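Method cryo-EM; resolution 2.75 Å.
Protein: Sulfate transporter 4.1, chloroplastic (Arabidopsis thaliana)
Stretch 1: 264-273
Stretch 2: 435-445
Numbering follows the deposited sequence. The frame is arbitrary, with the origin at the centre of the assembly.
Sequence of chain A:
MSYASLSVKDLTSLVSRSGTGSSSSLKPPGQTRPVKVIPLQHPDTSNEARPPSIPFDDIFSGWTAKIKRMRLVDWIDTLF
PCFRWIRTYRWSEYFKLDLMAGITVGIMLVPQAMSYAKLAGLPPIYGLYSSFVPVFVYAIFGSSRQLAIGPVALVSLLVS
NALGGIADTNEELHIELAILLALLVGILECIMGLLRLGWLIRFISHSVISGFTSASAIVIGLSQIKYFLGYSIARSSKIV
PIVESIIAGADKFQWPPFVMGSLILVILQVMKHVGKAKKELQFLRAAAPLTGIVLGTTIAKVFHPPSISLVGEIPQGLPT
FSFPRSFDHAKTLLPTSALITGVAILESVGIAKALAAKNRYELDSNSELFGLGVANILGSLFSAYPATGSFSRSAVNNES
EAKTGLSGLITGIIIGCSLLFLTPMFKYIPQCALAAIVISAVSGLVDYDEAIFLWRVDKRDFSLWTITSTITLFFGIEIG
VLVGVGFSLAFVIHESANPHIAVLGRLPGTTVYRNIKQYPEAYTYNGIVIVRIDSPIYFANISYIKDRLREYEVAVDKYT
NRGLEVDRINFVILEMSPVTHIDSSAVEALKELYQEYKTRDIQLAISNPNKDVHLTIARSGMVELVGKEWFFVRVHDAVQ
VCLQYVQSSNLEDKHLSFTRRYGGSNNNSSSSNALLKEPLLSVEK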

# COMPACT_ATOMS: atom_id res chain seq x y z
N ILE A 264 -10.65 -4.74 -45.01
CA ILE A 264 -11.34 -3.73 -44.20
C ILE A 264 -10.37 -3.08 -43.22
O ILE A 264 -10.37 -1.86 -43.04
CB ILE A 264 -12.55 -4.35 -43.48
CG1 ILE A 264 -13.66 -4.66 -44.49
CG2 ILE A 264 -13.07 -3.41 -42.41
CD1 ILE A 264 -14.81 -5.44 -43.91
N LEU A 265 -9.52 -3.89 -42.58
CA LEU A 265 -8.55 -3.34 -41.64
C LEU A 265 -7.55 -2.43 -42.33
O LEU A 265 -7.19 -1.37 -41.80
CB LEU A 265 -7.83 -4.48 -40.91
CG LEU A 265 -6.79 -4.09 -39.86
CD1 LEU A 265 -7.44 -3.28 -38.75
CD2 LEU A 265 -6.13 -5.33 -39.31
N VAL A 266 -7.09 -2.82 -43.53
CA VAL A 266 -6.16 -1.98 -44.27
C VAL A 266 -6.80 -0.65 -44.63
O VAL A 266 -6.19 0.41 -44.48
CB VAL A 266 -5.66 -2.73 -45.53
CG1 VAL A 266 -5.10 -1.75 -46.55
CG2 VAL A 266 -4.61 -3.76 -45.15
N ILE A 267 -8.05 -0.68 -45.11
CA ILE A 267 -8.74 0.55 -45.47
C ILE A 267 -8.92 1.44 -44.24
O ILE A 267 -8.70 2.65 -44.30
CB ILE A 267 -10.09 0.23 -46.14
CG1 ILE A 267 -9.86 -0.40 -47.51
CG2 ILE A 267 -10.93 1.49 -46.27
CD1 ILE A 267 -9.15 0.50 -48.49
N LEU A 268 -9.32 0.85 -43.11
CA LEU A 268 -9.52 1.62 -41.90
C LEU A 268 -8.23 2.27 -41.43
O LEU A 268 -8.21 3.46 -41.06
CB LEU A 268 -10.09 0.73 -40.79
CG LEU A 268 -11.61 0.75 -40.58
CD1 LEU A 268 -12.34 0.48 -41.88
CD2 LEU A 268 -12.00 -0.27 -39.53
N GLN A 269 -7.12 1.52 -41.44
CA GLN A 269 -5.86 2.07 -40.98
C GLN A 269 -5.34 3.15 -41.93
O GLN A 269 -4.78 4.16 -41.49
CB GLN A 269 -4.83 0.96 -40.80
CG GLN A 269 -4.88 0.31 -39.42
CD GLN A 269 -3.78 -0.70 -39.21
OE1 GLN A 269 -3.10 -1.11 -40.16
NE2 GLN A 269 -3.58 -1.11 -37.96
N VAL A 270 -5.52 2.95 -43.24
CA VAL A 270 -5.12 3.97 -44.20
C VAL A 270 -5.92 5.25 -43.99
O VAL A 270 -5.37 6.36 -43.99
CB VAL A 270 -5.28 3.44 -45.64
CG1 VAL A 270 -5.36 4.59 -46.63
CG2 VAL A 270 -4.12 2.52 -45.99
N MET A 271 -7.24 5.12 -43.80
CA MET A 271 -8.07 6.30 -43.55
C MET A 271 -7.65 7.01 -42.27
O MET A 271 -7.57 8.25 -42.24
CB MET A 271 -9.54 5.90 -43.49
CG MET A 271 -10.15 5.56 -44.83
SD MET A 271 -11.85 4.98 -44.68
CE MET A 271 -12.69 6.49 -44.22
N LYS A 272 -7.39 6.25 -41.21
CA LYS A 272 -6.99 6.86 -39.95
C LYS A 272 -5.66 7.59 -40.08
O LYS A 272 -5.50 8.71 -39.57
CB LYS A 272 -6.92 5.80 -38.85
CG LYS A 272 -6.36 6.30 -37.54
CD LYS A 272 -6.56 5.28 -36.43
CE LYS A 272 -5.59 4.12 -36.57
NZ LYS A 272 -5.61 3.23 -35.38
N HIS A 273 -4.69 6.97 -40.76
CA HIS A 273 -3.39 7.62 -40.94
C HIS A 273 -3.50 8.87 -41.79
O HIS A 273 -2.85 9.88 -41.50
CB HIS A 273 -2.39 6.63 -41.55
CG HIS A 273 -1.68 5.79 -40.54
ND1 HIS A 273 -2.34 5.10 -39.55
CD2 HIS A 273 -0.37 5.52 -40.37
CE1 HIS A 273 -1.47 4.45 -38.81
NE2 HIS A 273 -0.26 4.68 -39.29
N ALA A 435 -14.86 -7.26 -36.27
CA ALA A 435 -13.55 -7.66 -35.77
C ALA A 435 -12.46 -6.72 -36.26
O ALA A 435 -11.56 -6.35 -35.50
CB ALA A 435 -13.25 -9.10 -36.18
N ALA A 436 -12.52 -6.34 -37.54
CA ALA A 436 -11.54 -5.41 -38.08
C ALA A 436 -11.65 -4.05 -37.40
O ALA A 436 -10.63 -3.39 -37.16
CB ALA A 436 -11.73 -5.27 -39.59
N ILE A 437 -12.87 -3.61 -37.10
CA ILE A 437 -13.04 -2.34 -36.40
C ILE A 437 -12.41 -2.40 -35.01
O ILE A 437 -11.73 -1.46 -34.59
CB ILE A 437 -14.53 -1.96 -36.33
CG1 ILE A 437 -15.04 -1.54 -37.70
CG2 ILE A 437 -14.75 -0.85 -35.33
CD1 ILE A 437 -16.53 -1.38 -37.77
N VAL A 438 -12.62 -3.50 -34.29
CA VAL A 438 -12.01 -3.64 -32.96
C VAL A 438 -10.49 -3.66 -33.07
O VAL A 438 -9.79 -3.04 -32.26
CB VAL A 438 -12.54 -4.89 -32.25
CG1 VAL A 438 -11.85 -5.06 -30.91
CG2 VAL A 438 -14.02 -4.79 -32.03
N ILE A 439 -9.96 -4.38 -34.05
CA ILE A 439 -8.51 -4.46 -34.22
C ILE A 439 -7.93 -3.09 -34.52
O ILE A 439 -6.90 -2.70 -33.97
CB ILE A 439 -8.15 -5.48 -35.31
CG1 ILE A 439 -8.43 -6.90 -34.83
CG2 ILE A 439 -6.70 -5.35 -35.71
CD1 ILE A 439 -8.29 -7.94 -35.91
N SER A 440 -8.59 -2.33 -35.40
CA SER A 440 -8.14 -0.98 -35.71
C SER A 440 -8.22 -0.08 -34.49
O SER A 440 -7.33 0.76 -34.27
CB SER A 440 -8.96 -0.40 -36.86
OG SER A 440 -8.65 0.96 -37.08
N ALA A 441 -9.27 -0.22 -33.69
CA ALA A 441 -9.42 0.61 -32.49
C ALA A 441 -8.31 0.32 -31.48
O ALA A 441 -7.80 1.25 -30.85
CB ALA A 441 -10.79 0.38 -31.86
N VAL A 442 -7.94 -0.95 -31.31
CA VAL A 442 -6.94 -1.30 -30.31
C VAL A 442 -5.51 -1.26 -30.84
O VAL A 442 -4.57 -1.40 -30.05
CB VAL A 442 -7.20 -2.69 -29.71
CG1 VAL A 442 -8.60 -2.75 -29.13
CG2 VAL A 442 -7.00 -3.77 -30.76
N SER A 443 -5.31 -1.09 -32.15
CA SER A 443 -3.95 -0.95 -32.66
C SER A 443 -3.28 0.30 -32.12
O SER A 443 -2.06 0.32 -31.92
CB SER A 443 -3.97 -0.92 -34.19
OG SER A 443 -4.34 0.36 -34.67
N GLY A 444 -4.05 1.36 -31.86
CA GLY A 444 -3.50 2.56 -31.27
C GLY A 444 -3.26 2.49 -29.78
O GLY A 444 -2.64 3.40 -29.22
N LEU A 445 -3.74 1.44 -29.12
CA LEU A 445 -3.53 1.26 -27.69
C LEU A 445 -2.22 0.57 -27.36
O LEU A 445 -1.81 0.58 -26.19
CB LEU A 445 -4.69 0.47 -27.08
CG LEU A 445 -6.09 1.07 -27.20
CD1 LEU A 445 -7.10 0.22 -26.46
CD2 LEU A 445 -6.10 2.50 -26.67

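Two helical segments of the chloroplastic sulfate transporter 4.1, at least 168 residues apart in sequence where they touch, pack with their axes 9.0 Å apart at closest approach and their N-to-C directions 37° apart, burying 427 Å² in total. Along stretch 2 the contact changes from apolar to polar.

Ala435 lies out of reach, and the contact begins at Ala436, whose CB points toward stretch 1. Its small side chain permits a close approach, with the CA atoms of Ala436 and Leu265 only 5.1 Å apart. The methyl CB of Ala436 meets Ile264 CG2 at 3.6 Å and Leu265 CB at 4.2 Å. Ile437 directs its CA-to-CB bond away, yet its CG1 still lies 3.8 Å from CD2 of Leu268, a buried apolar contact. Val438 makes none. Ile439 points toward the partner helix and sets CG2 3.6 Å from CD2 of Leu265. The Leu265 side chain starts sideways but, with chi1 t and chi2 p, brings its end nearer; CD1 lies 3.6 Å from Ala436 O and 3.8 Å from Ser440 CB.

Ser440 is the most extensively covered residue of stretch 2, at 69 Å². Compact enough to fit against Leu265 and Leu268, it places OG 4.0 Å from Leu268 CB. Its carbonyl serves both stretches: Ser440 O accepts a hydrogen bond from Ser443 OG within stretch 2 (3.0 Å) and a weak one from Lys272 NZ across the interface (3.2 Å). Lys272 points toward stretch 2, and its long chain, t at chi1, chi2 and chi4 but p at chi3, carries the amine to this carbonyl. Ala441 and Val442 point away. At Ser443, chi1 p accompanies the bond back to Ser440 O, and OG also lies 3.2 Å from Lys272 NZ. Gly444 adds little, its N lying 4.3 Å from Lys272 NZ.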